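Local coordinates for protein arginyl-trna synthetase (Thermus thermophilus, PDB 1IQ0) that probably attaches L-arginine to its cognate tRNA in an ATP-dependent reaction, as a monomeric class I aminoacyl-tRNA synthetase, at residues A[247-252]-A[301-306]; A[307-312]-A[362-367]. One frame throughout, in Å; residues are numbered along the deposited sequence.

Both contacts use helix 301-312 and lie in the catalytic domain, their centres about 9 Å apart. Interaction 1 sets the first half of this helix against helix 248-256 and is only partly buried, one leucine resting on an alanine and on the stem of a lysine whose charge pairs with E240, outside both segments. Interaction 2 sets the second half against helix 361-370 and is buried; there a glutamine stem meets a valine and a phenylalanine edge meets a backbone oxygen. The two are tied together by I306, which touches A367, and by A252 and L248, which pack on A307. Apolar contact dominates both, with charge nearer the surface and amide chemistry toward the sheet.

Interaction 1: A[247-252]-A[301-306]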
# COMPACT_ATOMS: atom_id res chain seq x y z
N GLY A 247 -19.01 -22.14 -9.02
CA GLY A 247 -18.42 -23.00 -10.03
C GLY A 247 -17.30 -22.35 -10.84
O GLY A 247 -17.09 -22.71 -11.99
N LEU A 248 -16.57 -21.41 -10.24
CA LEU A 248 -15.49 -20.73 -10.97
C LEU A 248 -14.41 -21.70 -11.44
O LEU A 248 -13.88 -21.55 -12.54
CB LEU A 248 -14.85 -19.62 -10.11
CG LEU A 248 -15.75 -18.46 -9.66
CD1 LEU A 248 -14.92 -17.39 -8.93
CD2 LEU A 248 -16.43 -17.85 -10.88
N LEU A 249 -14.10 -22.69 -10.62
CA LEU A 249 -13.08 -23.67 -10.98
C LEU A 249 -13.38 -24.39 -12.29
O LEU A 249 -12.58 -24.35 -13.22
CB LEU A 249 -12.93 -24.70 -9.86
CG LEU A 249 -11.89 -25.80 -10.09
CD1 LEU A 249 -10.53 -25.21 -10.49
CD2 LEU A 249 -11.77 -26.61 -8.82
N GLN A 250 -14.53 -25.06 -12.35
CA GLN A 250 -14.93 -25.79 -13.55
C GLN A 250 -15.00 -24.89 -14.78
O GLN A 250 -14.60 -25.29 -15.86
CB GLN A 250 -16.28 -26.48 -13.34
CG GLN A 250 -16.24 -27.63 -12.35
CD GLN A 250 -15.20 -28.69 -12.71
OE1 GLN A 250 -15.24 -29.26 -13.80
NE2 GLN A 250 -14.28 -28.96 -11.79
N LYS A 251 -15.53 -23.68 -14.60
CA LYS A 251 -15.64 -22.73 -15.70
C LYS A 251 -14.26 -22.34 -16.21
O LYS A 251 -14.06 -22.24 -17.42
CB LYS A 251 -16.40 -21.47 -15.25
CG LYS A 251 -17.86 -21.72 -14.91
CD LYS A 251 -18.55 -20.49 -14.31
CE LYS A 251 -19.97 -20.85 -13.82
NZ LYS A 251 -20.68 -19.69 -13.19
N ALA A 252 -13.32 -22.12 -15.30
CA ALA A 252 -11.96 -21.75 -15.69
C ALA A 252 -11.33 -22.92 -16.42
O ALA A 252 -10.71 -22.74 -17.47
CB ALA A 252 -11.12 -21.38 -14.45
N TYR A 301 -3.85 -25.81 -6.56
CA TYR A 301 -3.99 -24.43 -6.07
C TYR A 301 -3.80 -23.45 -7.23
O TYR A 301 -4.37 -22.36 -7.25
CB TYR A 301 -2.97 -24.14 -4.97
CG TYR A 301 -3.34 -24.74 -3.63
CD1 TYR A 301 -3.35 -26.12 -3.45
CD2 TYR A 301 -3.70 -23.92 -2.56
CE1 TYR A 301 -3.73 -26.67 -2.23
CE2 TYR A 301 -4.08 -24.47 -1.34
CZ TYR A 301 -4.09 -25.84 -1.18
OH TYR A 301 -4.46 -26.39 0.03
N TYR A 302 -2.99 -23.86 -8.20
CA TYR A 302 -2.73 -23.04 -9.38
C TYR A 302 -4.00 -22.87 -10.20
O TYR A 302 -4.31 -21.78 -10.66
CB TYR A 302 -1.62 -23.68 -10.23
CG TYR A 302 -0.24 -23.56 -9.61
CD1 TYR A 302 0.87 -24.18 -10.20
CD2 TYR A 302 -0.03 -22.81 -8.45
CE1 TYR A 302 2.14 -24.05 -9.65
CE2 TYR A 302 1.23 -22.67 -7.89
CZ TYR A 302 2.32 -23.29 -8.50
OH TYR A 302 3.57 -23.13 -7.95
N ALA A 303 -4.75 -23.95 -10.39
CA ALA A 303 -5.99 -23.89 -11.15
C ALA A 303 -6.98 -22.98 -10.42
O ALA A 303 -7.66 -22.15 -11.04
CB ALA A 303 -6.58 -25.29 -11.32
N LYS A 304 -7.06 -23.11 -9.10
CA LYS A 304 -7.97 -22.28 -8.31
C LYS A 304 -7.56 -20.81 -8.34
O LYS A 304 -8.43 -19.94 -8.36
CB LYS A 304 -8.06 -22.79 -6.87
CG LYS A 304 -8.70 -24.18 -6.75
CD LYS A 304 -9.16 -24.50 -5.32
CE LYS A 304 -10.23 -23.52 -4.84
NZ LYS A 304 -11.44 -23.46 -5.73
N ASP A 305 -6.26 -20.53 -8.34
CA ASP A 305 -5.80 -19.14 -8.39
C ASP A 305 -6.19 -18.54 -9.74
O ASP A 305 -6.61 -17.38 -9.82
CB ASP A 305 -4.28 -19.03 -8.21
CG ASP A 305 -3.84 -19.32 -6.78
OD1 ASP A 305 -4.65 -19.12 -5.85
OD2 ASP A 305 -2.68 -19.74 -6.59
N ILE A 306 -6.06 -19.34 -10.79
CA ILE A 306 -6.43 -18.88 -12.13
C ILE A 306 -7.93 -18.55 -12.20
O ILE A 306 -8.31 -17.50 -12.71
CB ILE A 306 -6.07 -19.93 -13.20
CG1 ILE A 306 -4.55 -20.04 -13.32
CG2 ILE A 306 -6.67 -19.54 -14.56
CD1 ILE A 306 -4.08 -21.24 -14.13
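L249 reaches across to helix 301-312 with a single methyl group, CD1, which lies 4.0 Å from CB of A303. With CG anti to the backbone N (chi1 180°), the branch point is sent out from its own helix, although CB does not point straight at the partner; chi2 (52°) then turns CD1 onto A303 and K304. Besides the alanine methyl, CD1 approaches K304 N at 4.3 Å, and at the same distance, 4.3 Å, it meets the CG methylene of the lysine stem. The small A303 is consistent with the close approach of the backbones, the CA atoms of L249 and K304 being 5.9 Å apart. Beyond CG, bends at chi3 and chi4 carry K304 NZ back toward helix 248-256 and to a salt bridge with E240. The apolar part of K304 thus packs while its charge is matched close to the domain surface. G247 ends helix 240-245 in a Schellman motif, with positive phi, and occupies the N-cap position of helix 248-256, so this turn joins the two helices. The contact is helix-helix packing within the class I catalytic domain: helix 240-245 leads on from strand 236-239 of the mixed sheet, and helix 361-370 follows strand 348-354. A303 also touches L253 and I306 touches L256, while Y302 and I306 meet L363, so helix 301-312 packs against both helices 248-256 and 361-370.

Interaction 2: A[307-312]-A[362-367]; sequences AFQFWK and ALVRAA
Q309 and V364 meet through their carbon stems, Q309 CG lying 4.2 Å from V364 CB, and the two side chains cross at about a right angle. With CG anti to the backbone N (chi1 -178°), the glutamine brings this methylene to the valine; the bend at chi2 (68°) turns the amide aside, where NE2 donates to T349 OG1 on strand 348-354. At this point the CA atoms of Q309 and V364 are 7.2 Å apart. One residue on, F310 swings its ring toward the other end of 362-367, its CG anti to the carbonyl carbon (chi1 -82°). The ring offers its edge: CZ is 3.9 Å from A367 O, which lies in the ring plane, and the A367 methyl is nearby. Helix 361-370, followed by the short helix 374-377, lies in the crossover between the parallel strands 348-354 and 380-390 of the Rossmann-type nucleotide-binding fold of class I synthetases, and A380 touches both Q309 and V364. Chemically, the helices are joined by van der Waals contact, with at most a weak electrostatic attraction between the hydrogen on CZ and the carbonyl oxygen. The hydrogen bond from NE2 goes to T349 OG1, tying helix 301-312 to the sheet.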
# COMPACT_ATOMS: atom_id res chain seq x y z
N ALA A 307 -8.76 -19.46 -11.70
CA ALA A 307 -10.21 -19.27 -11.70
C ALA A 307 -10.60 -17.94 -11.05
O ALA A 307 -11.35 -17.15 -11.63
CB ALA A 307 -10.90 -20.43 -10.95
N PHE A 308 -10.09 -17.71 -9.85
CA PHE A 308 -10.36 -16.50 -9.08
C PHE A 308 -9.86 -15.26 -9.83
O PHE A 308 -10.55 -14.24 -9.88
CB PHE A 308 -9.69 -16.62 -7.70
CG PHE A 308 -10.13 -15.57 -6.71
CD1 PHE A 308 -11.43 -15.08 -6.72
CD2 PHE A 308 -9.25 -15.13 -5.72
CE1 PHE A 308 -11.85 -14.16 -5.75
CE2 PHE A 308 -9.66 -14.21 -4.75
CZ PHE A 308 -10.96 -13.73 -4.76
N GLN A 309 -8.67 -15.34 -10.40
CA GLN A 309 -8.12 -14.22 -11.17
C GLN A 309 -9.05 -13.89 -12.34
O GLN A 309 -9.28 -12.73 -12.65
CB GLN A 309 -6.74 -14.58 -11.73
CG GLN A 309 -6.05 -13.46 -12.51
CD GLN A 309 -5.65 -12.29 -11.63
OE1 GLN A 309 -5.21 -12.47 -10.50
NE2 GLN A 309 -5.79 -11.07 -12.16
N PHE A 310 -9.58 -14.93 -12.98
CA PHE A 310 -10.49 -14.75 -14.11
C PHE A 310 -11.75 -13.97 -13.70
O PHE A 310 -12.22 -13.11 -14.44
CB PHE A 310 -10.88 -16.10 -14.71
CG PHE A 310 -9.87 -16.67 -15.68
CD1 PHE A 310 -10.16 -17.82 -16.41
CD2 PHE A 310 -8.63 -16.05 -15.86
CE1 PHE A 310 -9.24 -18.35 -17.32
CE2 PHE A 310 -7.70 -16.58 -16.77
CZ PHE A 310 -8.01 -17.73 -17.50
N TRP A 311 -12.27 -14.28 -12.51
CA TRP A 311 -13.46 -13.60 -12.02
C TRP A 311 -13.14 -12.15 -11.72
O TRP A 311 -13.92 -11.26 -12.05
CB TRP A 311 -13.98 -14.28 -10.75
CG TRP A 311 -15.07 -13.49 -10.06
CD1 TRP A 311 -16.40 -13.45 -10.39
CD2 TRP A 311 -14.90 -12.57 -8.98
NE1 TRP A 311 -17.06 -12.56 -9.58
CE2 TRP A 311 -16.17 -12.00 -8.70
CE3 TRP A 311 -13.80 -12.16 -8.21
CZ2 TRP A 311 -16.36 -11.05 -7.70
CZ3 TRP A 311 -13.99 -11.21 -7.21
CH2 TRP A 311 -15.26 -10.67 -6.96
N LYS A 312 -12.00 -11.91 -11.08
CA LYS A 312 -11.58 -10.55 -10.74
C LYS A 312 -11.56 -9.64 -11.96
O LYS A 312 -11.93 -8.47 -11.87
CB LYS A 312 -10.19 -10.56 -10.11
CG LYS A 312 -10.12 -11.15 -8.70
CD LYS A 312 -8.70 -11.00 -8.13
CE LYS A 312 -8.61 -11.44 -6.67
NZ LYS A 312 -7.19 -11.35 -6.21
N ALA A 362 4.02 -15.83 -13.06
CA ALA A 362 4.08 -16.48 -14.36
C ALA A 362 2.82 -17.32 -14.61
O ALA A 362 2.34 -17.40 -15.75
CB ALA A 362 5.32 -17.37 -14.44
N LEU A 363 2.29 -17.93 -13.55
CA LEU A 363 1.09 -18.76 -13.63
C LEU A 363 -0.12 -18.04 -14.20
O LEU A 363 -0.62 -18.39 -15.27
CB LEU A 363 0.73 -19.33 -12.25
CG LEU A 363 -0.62 -20.06 -12.14
CD1 LEU A 363 -0.55 -21.43 -12.82
CD2 LEU A 363 -0.97 -20.22 -10.67
N VAL A 364 -0.62 -17.03 -13.49
CA VAL A 364 -1.80 -16.32 -13.96
C VAL A 364 -1.50 -15.54 -15.23
O VAL A 364 -2.35 -15.42 -16.11
CB VAL A 364 -2.36 -15.34 -12.89
CG1 VAL A 364 -2.56 -16.07 -11.58
CG2 VAL A 364 -1.45 -14.16 -12.73
N ARG A 365 -0.27 -15.03 -15.32
CA ARG A 365 0.16 -14.28 -16.49
C ARG A 365 -0.04 -15.15 -17.72
O ARG A 365 -0.72 -14.76 -18.67
CB ARG A 365 1.64 -13.91 -16.37
CG ARG A 365 1.91 -12.42 -16.16
CD ARG A 365 1.39 -11.93 -14.82
NE ARG A 365 1.60 -10.49 -14.65
CZ ARG A 365 2.78 -9.89 -14.61
NH1 ARG A 365 3.90 -10.60 -14.73
NH2 ARG A 365 2.86 -8.57 -14.46
N ALA A 366 0.56 -16.34 -17.69
CA ALA A 366 0.47 -17.28 -18.80
C ALA A 366 -0.97 -17.73 -19.03
O ALA A 366 -1.39 -17.88 -20.18
CB ALA A 366 1.35 -18.50 -18.53
N ALA A 367 -1.70 -17.94 -17.94
CA ALA A 367 -3.09 -18.38 -18.04
C ALA A 367 -3.93 -17.31 -18.73
O ALA A 367 -4.74 -17.62 -19.62
CB ALA A 367 -3.65 -18.68 -16.66